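Cellobiose 2-epimerase (Caldibacillus thermoamylovorans, PDB 5ZHB) catalyses the reversible epimerisation of cellobiose at C2 of its reducing-end glucose, giving 4-O-beta-D-glucopyranosyl-D-mannose. Local coordinates at residues I181-H186 with Y245-E250; L215-E218 with D222-S225; E218-F221 with F227-V230; F231-N234 with S238-D241. All coordinates share one frame; numbering follows the deposited sequence.

Contact 1 (I181-H186 with Y245-E250); sequences ITMNTH and YGHDIE
Two helix starts of the probable (alpha/alpha)6 barrel meet where Met183 and Asn184, in the first turn of helix 183-199, touch His247, in the first turn of helix 245-262. The imidazole is approached from two directions. Over one face comes the Met183 methyl, with CE 3.4 Å from His247 CG; the sulfur lies obliquely, Met183 SD being 4.5 Å from the centroid of the His247 ring. Bends at chi2 (-83°) and chi3 of Met183 swing this methyl round onto the ring. At the edge, in the ring plane, His247 NE2 donates to Asn184 OD1 at 2.9 Å. The bond is bent, with an angle of 139° at the hydrogen, and NE2 stands above the carbonyl plane of the amide, which is turned perpendicular to the imidazole. Ser244 OG bonds His247 ND1, so both ring nitrogens are held and the rotation of the ring is fixed, while Trp307 packs edge-to-face against it. Behind the contact, Thr182 is the N-cap of helix 183-199: its OG1 accepts from Thr185 N at 3.1 Å. His186 ND1 donates to Thr182 O at 2.6 Å, tying the strand residue to the first helical turn. Such a meeting of two helix starts, one of them capped by Thr182, is consistent with the helical barrel expected of the N-acylglucosamine 2-epimerase family.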
loop_
_atom_site.group_PDB
_atom_site.type_symbol
_atom_site.label_atom_id
_atom_site.label_comp_id
_atom_site.label_asym_id
_atom_site.label_seq_id
_atom_site.Cartn_x
_atom_site.Cartn_y
_atom_site.Cartn_z
ATOM N N ILE A 181 18.271 -2.063 4.639
ATOM C CA ILE A 181 17.230 -2.950 4.149
ATOM C C ILE A 181 15.969 -2.563 4.916
ATOM O O ILE A 181 16.051 -2.247 6.098
ATOM C CB ILE A 181 17.582 -4.442 4.341
ATOM C CG1 ILE A 181 18.729 -4.914 3.428
ATOM C CG2 ILE A 181 16.332 -5.308 4.142
ATOM C CD1 ILE A 181 19.258 -6.309 3.744
ATOM N N THR A 182 14.825 -2.506 4.214
ATOM C CA THR A 182 13.549 -2.222 4.867
ATOM C C THR A 182 12.515 -3.299 4.540
ATOM O O THR A 182 12.386 -3.802 3.422
ATOM C CB THR A 182 13.008 -0.814 4.570
ATOM O OG1 THR A 182 12.430 -0.748 3.260
ATOM C CG2 THR A 182 14.059 0.256 4.803
ATOM N N MET A 183 11.719 -3.592 5.577
ATOM C CA MET A 183 10.526 -4.409 5.492
ATOM C C MET A 183 9.560 -3.764 4.510
ATOM O O MET A 183 8.985 -4.449 3.652
ATOM C CB MET A 183 9.928 -4.561 6.905
ATOM C CG MET A 183 8.581 -5.250 6.991
ATOM S SD MET A 183 7.184 -4.141 6.674
ATOM C CE MET A 183 7.234 -3.131 8.145
ATOM N N ASN A 184 9.429 -2.443 4.607
ATOM C CA ASN A 184 8.413 -1.759 3.800
ATOM C C ASN A 184 8.635 -2.012 2.312
ATOM O O ASN A 184 7.687 -2.320 1.587
ATOM C CB ASN A 184 8.344 -0.276 4.129
ATOM C CG ASN A 184 7.151 0.380 3.470
ATOM O OD1 ASN A 184 6.008 0.069 3.812
ATOM N ND2 ASN A 184 7.415 1.227 2.483
ATOM N N THR A 185 9.883 -1.833 1.827
ATOM C CA THR A 185 10.166 -2.021 0.403
ATOM C C THR A 185 9.900 -3.464 -0.017
ATOM O O THR A 185 9.269 -3.700 -1.032
ATOM C CB THR A 185 11.605 -1.605 0.081
ATOM O OG1 THR A 185 11.695 -0.204 0.319
ATOM C CG2 THR A 185 11.966 -1.870 -1.370
ATOM N N HIS A 186 10.329 -4.436 0.812
ATOM C CA HIS A 186 10.110 -5.844 0.532
ATOM C C HIS A 186 8.618 -6.169 0.462
ATOM O O HIS A 186 8.186 -6.952 -0.391
ATOM C CB HIS A 186 10.904 -6.673 1.558
ATOM C CG HIS A 186 12.372 -6.632 1.244
ATOM N ND1 HIS A 186 13.184 -5.589 1.637
ATOM C CD2 HIS A 186 13.162 -7.491 0.533
ATOM C CE1 HIS A 186 14.425 -5.811 1.175
ATOM N NE2 HIS A 186 14.442 -6.961 0.501
ATOM N N TYR A 245 1.986 -1.748 13.734
ATOM C CA TYR A 245 0.891 -2.693 13.855
ATOM C C TYR A 245 0.209 -2.816 12.510
ATOM O O TYR A 245 -0.245 -3.889 12.094
ATOM C CB TYR A 245 -0.109 -2.233 14.926
ATOM C CG TYR A 245 0.462 -2.107 16.336
ATOM C CD1 TYR A 245 0.797 -3.234 17.096
ATOM C CD2 TYR A 245 0.625 -0.862 16.933
ATOM C CE1 TYR A 245 1.283 -3.114 18.395
ATOM C CE2 TYR A 245 1.140 -0.726 18.214
ATOM C CZ TYR A 245 1.460 -1.859 18.957
ATOM O OH TYR A 245 1.961 -1.677 20.216
ATOM N N GLY A 246 0.151 -1.679 11.816
ATOM C CA GLY A 246 -0.521 -1.647 10.529
ATOM C C GLY A 246 0.212 -2.441 9.466
ATOM O O GLY A 246 -0.429 -3.138 8.677
ATOM N N HIS A 247 1.554 -2.332 9.420
ATOM C CA HIS A 247 2.321 -3.132 8.485
ATOM C C HIS A 247 2.118 -4.627 8.735
ATOM O O HIS A 247 1.979 -5.413 7.807
ATOM C CB HIS A 247 3.822 -2.834 8.519
ATOM C CG HIS A 247 4.215 -1.580 7.827
ATOM N ND1 HIS A 247 4.353 -0.392 8.527
ATOM C CD2 HIS A 247 4.574 -1.339 6.559
ATOM C CE1 HIS A 247 4.720 0.560 7.666
ATOM N NE2 HIS A 247 4.867 0.004 6.476
ATOM N N ASP A 248 2.125 -5.036 9.997
ATOM C CA ASP A 248 1.996 -6.463 10.292
ATOM C C ASP A 248 0.702 -7.048 9.747
ATOM O O ASP A 248 0.702 -8.083 9.108
ATOM C CB ASP A 248 2.149 -6.678 11.787
ATOM C CG ASP A 248 3.573 -6.531 12.297
ATOM O OD1 ASP A 248 4.321 -5.709 11.718
ATOM O OD2 ASP A 248 3.931 -7.241 13.254
ATOM N N ILE A 249 -0.436 -6.404 10.050
ATOM C CA ILE A 249 -1.716 -6.978 9.710
ATOM C C ILE A 249 -1.936 -6.889 8.201
ATOM O O ILE A 249 -2.523 -7.788 7.599
ATOM C CB ILE A 249 -2.844 -6.365 10.566
ATOM C CG1 ILE A 249 -4.128 -7.156 10.422
ATOM C CG2 ILE A 249 -3.059 -4.868 10.295
ATOM C CD1 ILE A 249 -3.981 -8.630 10.766
ATOM N N GLU A 250 -1.412 -5.823 7.576
ATOM C CA GLU A 250 -1.387 -5.734 6.127
ATOM C C GLU A 250 -0.585 -6.894 5.534
ATOM O O GLU A 250 -1.068 -7.565 4.636
ATOM C CB GLU A 250 -0.758 -4.391 5.745
ATOM C CG GLU A 250 -0.679 -4.175 4.232
ATOM C CD GLU A 250 0.015 -2.868 3.840
ATOM O OE1 GLU A 250 0.854 -2.366 4.628
ATOM O OE2 GLU A 250 -0.307 -2.342 2.750
#

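Contact 2 (L215-E218 with D222-S225); sequences LFYE and DKQS
Helix 203-220 has a wider pi-type turn at 216-218 near its end, and beyond it the chain turns so that Glu218 CA and Asp222 CA lie 8.2 Å apart; there Tyr217 meets Lys223. The aliphatic part of Lys223 crosses one face of the Tyr217 ring at about a right angle, its CE 4.1 Å above the plane and offset toward the rim. Lys223 CD rests near the phenol end, 3.7 Å from Tyr217 OH. Bends at chi2, chi3 and chi4 fold the lysine back over the helix end, where CE comes within 3.2 Å of Tyr217 O. The ammonium bonds Phe221 O; at 5.7 Å from Lys223 NZ to the centroid of the Tyr217 ring, any cation-pi attraction is weak at most. Replacing Tyr217 by an alanine would probably leave the lysine methylenes without the ring face they lie on, with the bond from NZ to Phe221 O left as the main hold on the chain. Beyond the lysine, Asp222 OD1 accepts two backbone bonds, from Gln224 N at 2.9 Å and, more nearly straight, from Ser225 N at 2.9 Å. Together these form an Asx turn within an Asx motif, which shapes the surface loop following the helix.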
loop_
_atom_site.group_PDB
_atom_site.type_symbol
_atom_site.label_atom_id
_atom_site.label_comp_id
_atom_site.label_asym_id
_atom_site.label_seq_id
_atom_site.Cartn_x
_atom_site.Cartn_y
_atom_site.Cartn_z
ATOM N N LEU A 215 12.189 -14.679 2.883
ATOM C CA LEU A 215 12.791 -13.555 3.573
ATOM C C LEU A 215 11.859 -13.035 4.673
ATOM O O LEU A 215 12.307 -12.713 5.773
ATOM C CB LEU A 215 13.138 -12.449 2.574
ATOM C CG LEU A 215 14.321 -12.682 1.624
ATOM C CD1 LEU A 215 14.340 -11.616 0.554
ATOM C CD2 LEU A 215 15.603 -12.653 2.388
ATOM N N PHE A 216 10.569 -12.897 4.372
ATOM C CA PHE A 216 9.632 -12.485 5.411
ATOM C C PHE A 216 9.667 -13.476 6.575
ATOM O O PHE A 216 9.788 -13.058 7.731
ATOM C CB PHE A 216 8.198 -12.311 4.908
ATOM C CG PHE A 216 7.954 -10.864 4.500
ATOM C CD1 PHE A 216 7.655 -9.903 5.462
ATOM C CD2 PHE A 216 8.141 -10.466 3.187
ATOM C CE1 PHE A 216 7.480 -8.576 5.101
ATOM C CE2 PHE A 216 7.961 -9.140 2.827
ATOM C CZ PHE A 216 7.649 -8.198 3.783
ATOM N N TYR A 217 9.579 -14.756 6.245
ATOM C CA TYR A 217 9.481 -15.797 7.272
ATOM C C TYR A 217 10.752 -15.842 8.133
ATOM O O TYR A 217 10.663 -15.715 9.357
ATOM C CB TYR A 217 9.166 -17.165 6.673
ATOM C CG TYR A 217 9.108 -18.205 7.787
ATOM C CD1 TYR A 217 7.983 -18.318 8.606
ATOM C CD2 TYR A 217 10.199 -19.027 8.058
ATOM C CE1 TYR A 217 7.940 -19.227 9.655
ATOM C CE2 TYR A 217 10.160 -19.947 9.095
ATOM C CZ TYR A 217 9.029 -20.053 9.884
ATOM O OH TYR A 217 8.989 -20.959 10.892
ATOM N N GLU A 218 11.925 -15.923 7.483
ATOM C CA GLU A 218 13.219 -16.086 8.143
ATOM C C GLU A 218 13.807 -14.805 8.723
ATOM O O GLU A 218 14.359 -14.830 9.822
ATOM C CB GLU A 218 14.300 -16.570 7.178
ATOM C CG GLU A 218 14.174 -18.028 6.764
ATOM C CD GLU A 218 15.476 -18.560 6.167
ATOM O OE1 GLU A 218 16.520 -17.834 6.093
ATOM O OE2 GLU A 218 15.402 -19.730 5.741
ATOM N N ASP A 222 9.790 -12.039 13.603
ATOM C CA ASP A 222 10.310 -12.511 14.875
ATOM C C ASP A 222 9.442 -13.670 15.373
ATOM O O ASP A 222 8.280 -13.488 15.743
ATOM C CB ASP A 222 10.345 -11.360 15.859
ATOM C CG ASP A 222 10.944 -11.699 17.210
ATOM O OD1 ASP A 222 10.632 -12.781 17.707
ATOM O OD2 ASP A 222 11.671 -10.862 17.751
ATOM N N LYS A 223 9.993 -14.890 15.353
ATOM C CA LYS A 223 9.191 -16.076 15.629
ATOM C C LYS A 223 8.867 -16.197 17.118
ATOM O O LYS A 223 8.011 -16.990 17.464
ATOM C CB LYS A 223 9.816 -17.363 15.084
ATOM C CG LYS A 223 9.554 -17.594 13.605
ATOM C CD LYS A 223 10.685 -18.289 12.854
ATOM C CE LYS A 223 11.475 -17.366 11.964
ATOM N NZ LYS A 223 12.124 -16.225 12.616
ATOM N N GLN A 224 9.470 -15.374 17.975
ATOM C CA GLN A 224 9.144 -15.341 19.393
ATOM C C GLN A 224 8.026 -14.333 19.678
ATOM O O GLN A 224 6.993 -14.680 20.229
ATOM C CB GLN A 224 10.428 -14.964 20.129
ATOM C CG GLN A 224 10.435 -15.295 21.617
ATOM C CD GLN A 224 11.845 -15.538 22.126
ATOM O OE1 GLN A 224 12.422 -14.713 22.845
ATOM N NE2 GLN A 224 12.436 -16.655 21.717
ATOM N N SER A 225 8.230 -13.069 19.300
ATOM C CA SER A 225 7.263 -12.012 19.587
ATOM C C SER A 225 6.066 -12.061 18.633
ATOM O O SER A 225 5.014 -11.490 18.945
ATOM C CB SER A 225 7.916 -10.660 19.511
ATOM O OG SER A 225 8.158 -10.351 18.149
#

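Contact 3 (E218-F221 with F227-V230); sequences EKVF and FLQV
Gln229 turns its side chain back on Val220 so that its backbone N and its amide NE2 grip the same oxygen. Gln229 N donates to Val220 O at 2.9 Å and Gln229 NE2 to Val220 O at 3.1 Å, both nearly straight, arriving from opposite faces of the carbonyl plane. With CG of Gln229 beside its own backbone N (chi1 -55°) and the chain extended beyond it, the amide lies with Val220 O in its plane. This pair of hydrogen bonds satisfies the carbonyl oxygen at the end of the helix. Alongside, Val220 CG1 packs obliquely on Leu228 CB at 3.9 Å and comes within 3.4 Å of Gln229 O, a buried oxygen with no partner in the model. Leu228 crosses obliquely to Phe221 and pushes its CD2 methyl against the backbone, 3.8 Å from Phe221 CA and 4.0 Å from Phe221 CB. Phe221 CB points away, yet ring atom CD1 still lies 4.1 Å from Leu228 CD2. A single beta bridge joins the backbones of Phe221 and Leu228. The Phe221 ring packs on Met272 and Ile276 of helix 267-283, while Asp248 of helix 245-262 bonds Leu228 N. The contact thus fastens the end of helix 203-220 to the chain that runs on between these helices toward strand 231-232.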
loop_
_atom_site.group_PDB
_atom_site.type_symbol
_atom_site.label_atom_id
_atom_site.label_comp_id
_atom_site.label_asym_id
_atom_site.label_seq_id
_atom_site.Cartn_x
_atom_site.Cartn_y
_atom_site.Cartn_z
ATOM N N GLU A 218 11.925 -15.923 7.483
ATOM C CA GLU A 218 13.219 -16.086 8.143
ATOM C C GLU A 218 13.807 -14.805 8.723
ATOM O O GLU A 218 14.359 -14.830 9.822
ATOM C CB GLU A 218 14.300 -16.570 7.178
ATOM C CG GLU A 218 14.174 -18.028 6.764
ATOM C CD GLU A 218 15.476 -18.560 6.167
ATOM O OE1 GLU A 218 16.520 -17.834 6.093
ATOM O OE2 GLU A 218 15.402 -19.730 5.741
ATOM N N LYS A 219 13.742 -13.686 7.982
ATOM C CA LYS A 219 14.432 -12.471 8.404
ATOM C C LYS A 219 13.503 -11.455 9.088
ATOM O O LYS A 219 13.872 -10.860 10.090
ATOM C CB LYS A 219 15.097 -11.889 7.151
ATOM C CG LYS A 219 15.937 -12.855 6.292
ATOM C CD LYS A 219 17.140 -13.414 7.050
ATOM C CE LYS A 219 17.955 -14.395 6.237
ATOM N NZ LYS A 219 19.218 -14.650 6.935
ATOM N N VAL A 220 12.311 -11.203 8.515
ATOM C CA VAL A 220 11.491 -10.081 8.951
ATOM C C VAL A 220 10.750 -10.451 10.241
ATOM O O VAL A 220 10.783 -9.715 11.235
ATOM C CB VAL A 220 10.522 -9.636 7.824
ATOM C CG1 VAL A 220 9.715 -8.429 8.273
ATOM C CG2 VAL A 220 11.229 -9.375 6.486
ATOM N N PHE A 221 10.098 -11.605 10.200
ATOM C CA PHE A 221 9.216 -12.083 11.261
ATOM C C PHE A 221 10.020 -12.630 12.427
ATOM O O PHE A 221 10.840 -13.527 12.230
ATOM C CB PHE A 221 8.391 -13.194 10.629
ATOM C CG PHE A 221 7.362 -13.934 11.480
ATOM C CD1 PHE A 221 6.402 -13.245 12.220
ATOM C CD2 PHE A 221 7.311 -15.331 11.464
ATOM C CE1 PHE A 221 5.434 -13.935 12.945
ATOM C CE2 PHE A 221 6.341 -16.011 12.191
ATOM C CZ PHE A 221 5.415 -15.306 12.941
ATOM N N PHE A 227 5.976 -10.394 15.972
ATOM C CA PHE A 227 5.976 -9.136 15.234
ATOM C C PHE A 227 6.920 -9.192 14.034
ATOM O O PHE A 227 7.884 -9.970 13.993
ATOM C CB PHE A 227 6.418 -7.958 16.094
ATOM C CG PHE A 227 5.398 -7.454 17.097
ATOM C CD1 PHE A 227 4.348 -6.637 16.685
ATOM C CD2 PHE A 227 5.518 -7.751 18.453
ATOM C CE1 PHE A 227 3.429 -6.151 17.602
ATOM C CE2 PHE A 227 4.592 -7.273 19.372
ATOM C CZ PHE A 227 3.555 -6.460 18.942
ATOM N N LEU A 228 6.649 -8.299 13.061
ATOM C CA LEU A 228 7.593 -8.036 11.998
ATOM C C LEU A 228 8.599 -7.026 12.517
ATOM O O LEU A 228 8.252 -6.118 13.254
ATOM C CB LEU A 228 6.884 -7.502 10.759
ATOM C CG LEU A 228 5.870 -8.439 10.112
ATOM C CD1 LEU A 228 5.485 -7.820 8.802
ATOM C CD2 LEU A 228 6.385 -9.851 9.919
ATOM N N GLN A 229 9.843 -7.161 12.097
ATOM C CA GLN A 229 10.825 -6.112 12.325
ATOM C C GLN A 229 10.816 -5.197 11.093
ATOM O O GLN A 229 10.378 -5.606 10.026
ATOM C CB GLN A 229 12.177 -6.767 12.641
ATOM C CG GLN A 229 12.102 -7.746 13.818
ATOM C CD GLN A 229 13.271 -8.715 13.868
ATOM O OE1 GLN A 229 14.170 -8.564 14.698
ATOM N NE2 GLN A 229 13.296 -9.700 12.976
ATOM N N VAL A 230 11.325 -3.982 11.256
ATOM C CA VAL A 230 11.039 -2.897 10.326
ATOM C C VAL A 230 12.284 -2.471 9.547
ATOM O O VAL A 230 12.199 -2.312 8.340
ATOM C CB VAL A 230 10.348 -1.737 11.045
ATOM C CG1 VAL A 230 9.979 -0.602 10.082
ATOM C CG2 VAL A 230 9.096 -2.241 11.755
#

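Contact 4 (F231-N234 with S238-D241); sequences FFNN and SIID
Phe231 O is the polar centre of the contact, accepting from Ile239 N at 2.9 Å with an angle of 154° at the hydrogen. The same oxygen receives a CA-H...O contact from Ser238 CA at 3.2 Å, and a single beta bridge pairs the backbones of Phe232 and Ser238. Ile239 spreads its two branches along the opposing chain. Its CG1, set between backbone N and carbonyl carbon (chi1 58°), lies 4.1 Å from Phe231 CB, whereas CG2 meets Asn233 CB at 3.8 Å. Ile240 adds a looser touch on the Phe231 ring, with CG1 4.3 Å from Phe231 CD2; its backbone N is buried and has no partner in the model. The Phe232 ring comes back toward Ser238 and meets it obliquely, CD2 standing 3.6 Å from Ser238 N and CE2 4.1 Å from Ser238 CB. A serine in place of Phe232 is likely to uncover this part of the Ser238 backbone and to take away one of the aromatic partners of Trp236, which meets the ring edge-to-face. The turn between the two segments is braced by Asn233, whose OD1 bonds both His235 N and Glu237 N and so holds the intervening residues in a tight return. On its other side Phe232 makes backbone bonds with Asp180 and Ile181, pairing strand 231-232 antiparallel to strand 181-182, and Phe231 packs on Thr182. The hairpin-like return therefore lies at the surface, beside the short strand that leads into helix 183-199, before the chain runs on to strand 242-244.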
loop_
_atom_site.group_PDB
_atom_site.type_symbol
_atom_site.label_atom_id
_atom_site.label_comp_id
_atom_site.label_asym_id
_atom_site.label_seq_id
_atom_site.Cartn_x
_atom_site.Cartn_y
_atom_site.Cartn_z
ATOM N N PHE A 231 13.421 -2.281 10.227
ATOM C CA PHE A 231 14.631 -1.723 9.632
ATOM C C PHE A 231 15.819 -2.612 9.986
ATOM O O PHE A 231 15.932 -3.065 11.133
ATOM C CB PHE A 231 14.872 -0.321 10.182
ATOM C CG PHE A 231 13.820 0.709 9.820
ATOM C CD1 PHE A 231 13.520 0.959 8.487
ATOM C CD2 PHE A 231 13.152 1.433 10.805
ATOM C CE1 PHE A 231 12.570 1.907 8.151
ATOM C CE2 PHE A 231 12.195 2.385 10.460
ATOM C CZ PHE A 231 11.907 2.608 9.126
ATOM N N PHE A 232 16.655 -2.878 8.979
ATOM C CA PHE A 232 17.738 -3.844 9.061
ATOM C C PHE A 232 19.024 -3.226 8.516
ATOM O O PHE A 232 18.993 -2.300 7.695
ATOM C CB PHE A 232 17.449 -5.074 8.197
ATOM C CG PHE A 232 16.110 -5.705 8.543
ATOM C CD1 PHE A 232 14.933 -5.207 7.995
ATOM C CD2 PHE A 232 16.028 -6.734 9.479
ATOM C CE1 PHE A 232 13.704 -5.723 8.375
ATOM C CE2 PHE A 232 14.803 -7.255 9.849
ATOM C CZ PHE A 232 13.642 -6.757 9.287
ATOM N N ASN A 233 20.144 -3.797 8.981
ATOM C CA ASN A 233 21.448 -3.605 8.380
ATOM C C ASN A 233 21.612 -4.615 7.242
ATOM O O ASN A 233 20.723 -5.431 6.989
ATOM C CB ASN A 233 22.526 -3.652 9.465
ATOM C CG ASN A 233 22.746 -5.025 10.060
ATOM O OD1 ASN A 233 22.378 -6.047 9.470
ATOM N ND2 ASN A 233 23.407 -5.076 11.209
ATOM N N ASN A 234 22.778 -4.587 6.579
ATOM C CA ASN A 234 23.043 -5.438 5.433
ATOM C C ASN A 234 23.147 -6.914 5.807
ATOM O O ASN A 234 23.182 -7.757 4.916
ATOM C CB ASN A 234 24.306 -4.994 4.704
ATOM C CG ASN A 234 23.978 -3.944 3.674
ATOM O OD1 ASN A 234 23.092 -4.158 2.829
ATOM N ND2 ASN A 234 24.650 -2.805 3.748
ATOM N N SER A 238 17.885 -6.639 12.574
ATOM C CA SER A 238 17.058 -5.497 12.896
ATOM C C SER A 238 17.857 -4.482 13.718
ATOM O O SER A 238 18.625 -4.850 14.601
ATOM C CB SER A 238 15.801 -5.973 13.575
ATOM O OG SER A 238 15.126 -4.885 14.182
ATOM N N ILE A 239 17.689 -3.184 13.439
ATOM C CA ILE A 239 18.531 -2.171 14.065
ATOM C C ILE A 239 17.727 -1.206 14.923
ATOM O O ILE A 239 18.315 -0.299 15.498
ATOM C CB ILE A 239 19.366 -1.406 13.024
ATOM C CG1 ILE A 239 18.502 -0.728 11.967
ATOM C CG2 ILE A 239 20.387 -2.344 12.386
ATOM C CD1 ILE A 239 19.266 0.242 11.077
ATOM N N ILE A 240 16.398 -1.359 14.978
ATOM C CA ILE A 240 15.572 -0.465 15.778
ATOM C C ILE A 240 14.508 -1.304 16.481
ATOM O O ILE A 240 14.010 -2.290 15.941
ATOM C CB ILE A 240 14.915 0.657 14.936
ATOM C CG1 ILE A 240 15.928 1.448 14.108
ATOM C CG2 ILE A 240 14.096 1.603 15.824
ATOM C CD1 ILE A 240 16.800 2.406 14.906
ATOM N N ASP A 241 14.180 -0.903 17.709
ATOM C CA ASP A 241 13.103 -1.547 18.444
ATOM C C ASP A 241 11.788 -0.867 18.048
ATOM O O ASP A 241 11.394 0.091 18.703
ATOM C CB ASP A 241 13.347 -1.455 19.943
ATOM C CG ASP A 241 12.205 -1.994 20.791
ATOM O OD1 ASP A 241 11.395 -2.768 20.241
ATOM O OD2 ASP A 241 12.111 -1.587 21.971
#

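How the contacts relate
From the N terminus, contact 1 opens first, at strand 181-182 and the start of helix 183-199, and closes last, at helix 245-262, so the other three nest in its loop. Contacts 2 and 3 both begin at the end of helix 203-220, share Glu218 and interleave: 222-225 falls between the two segments of contact 3. Contact 4 follows in series, opening directly after Val230. Direct touches bind the set: Met183 N probably bonds Val230 O, Asp222 N probably bonds Phe227 O, and Met183 packs on Phe216. Contacts 2 and 4 do not touch. Together the four contacts tie helices 183-199, 203-220 and 245-262 to the small sheet of strands 181-182 and 231-232.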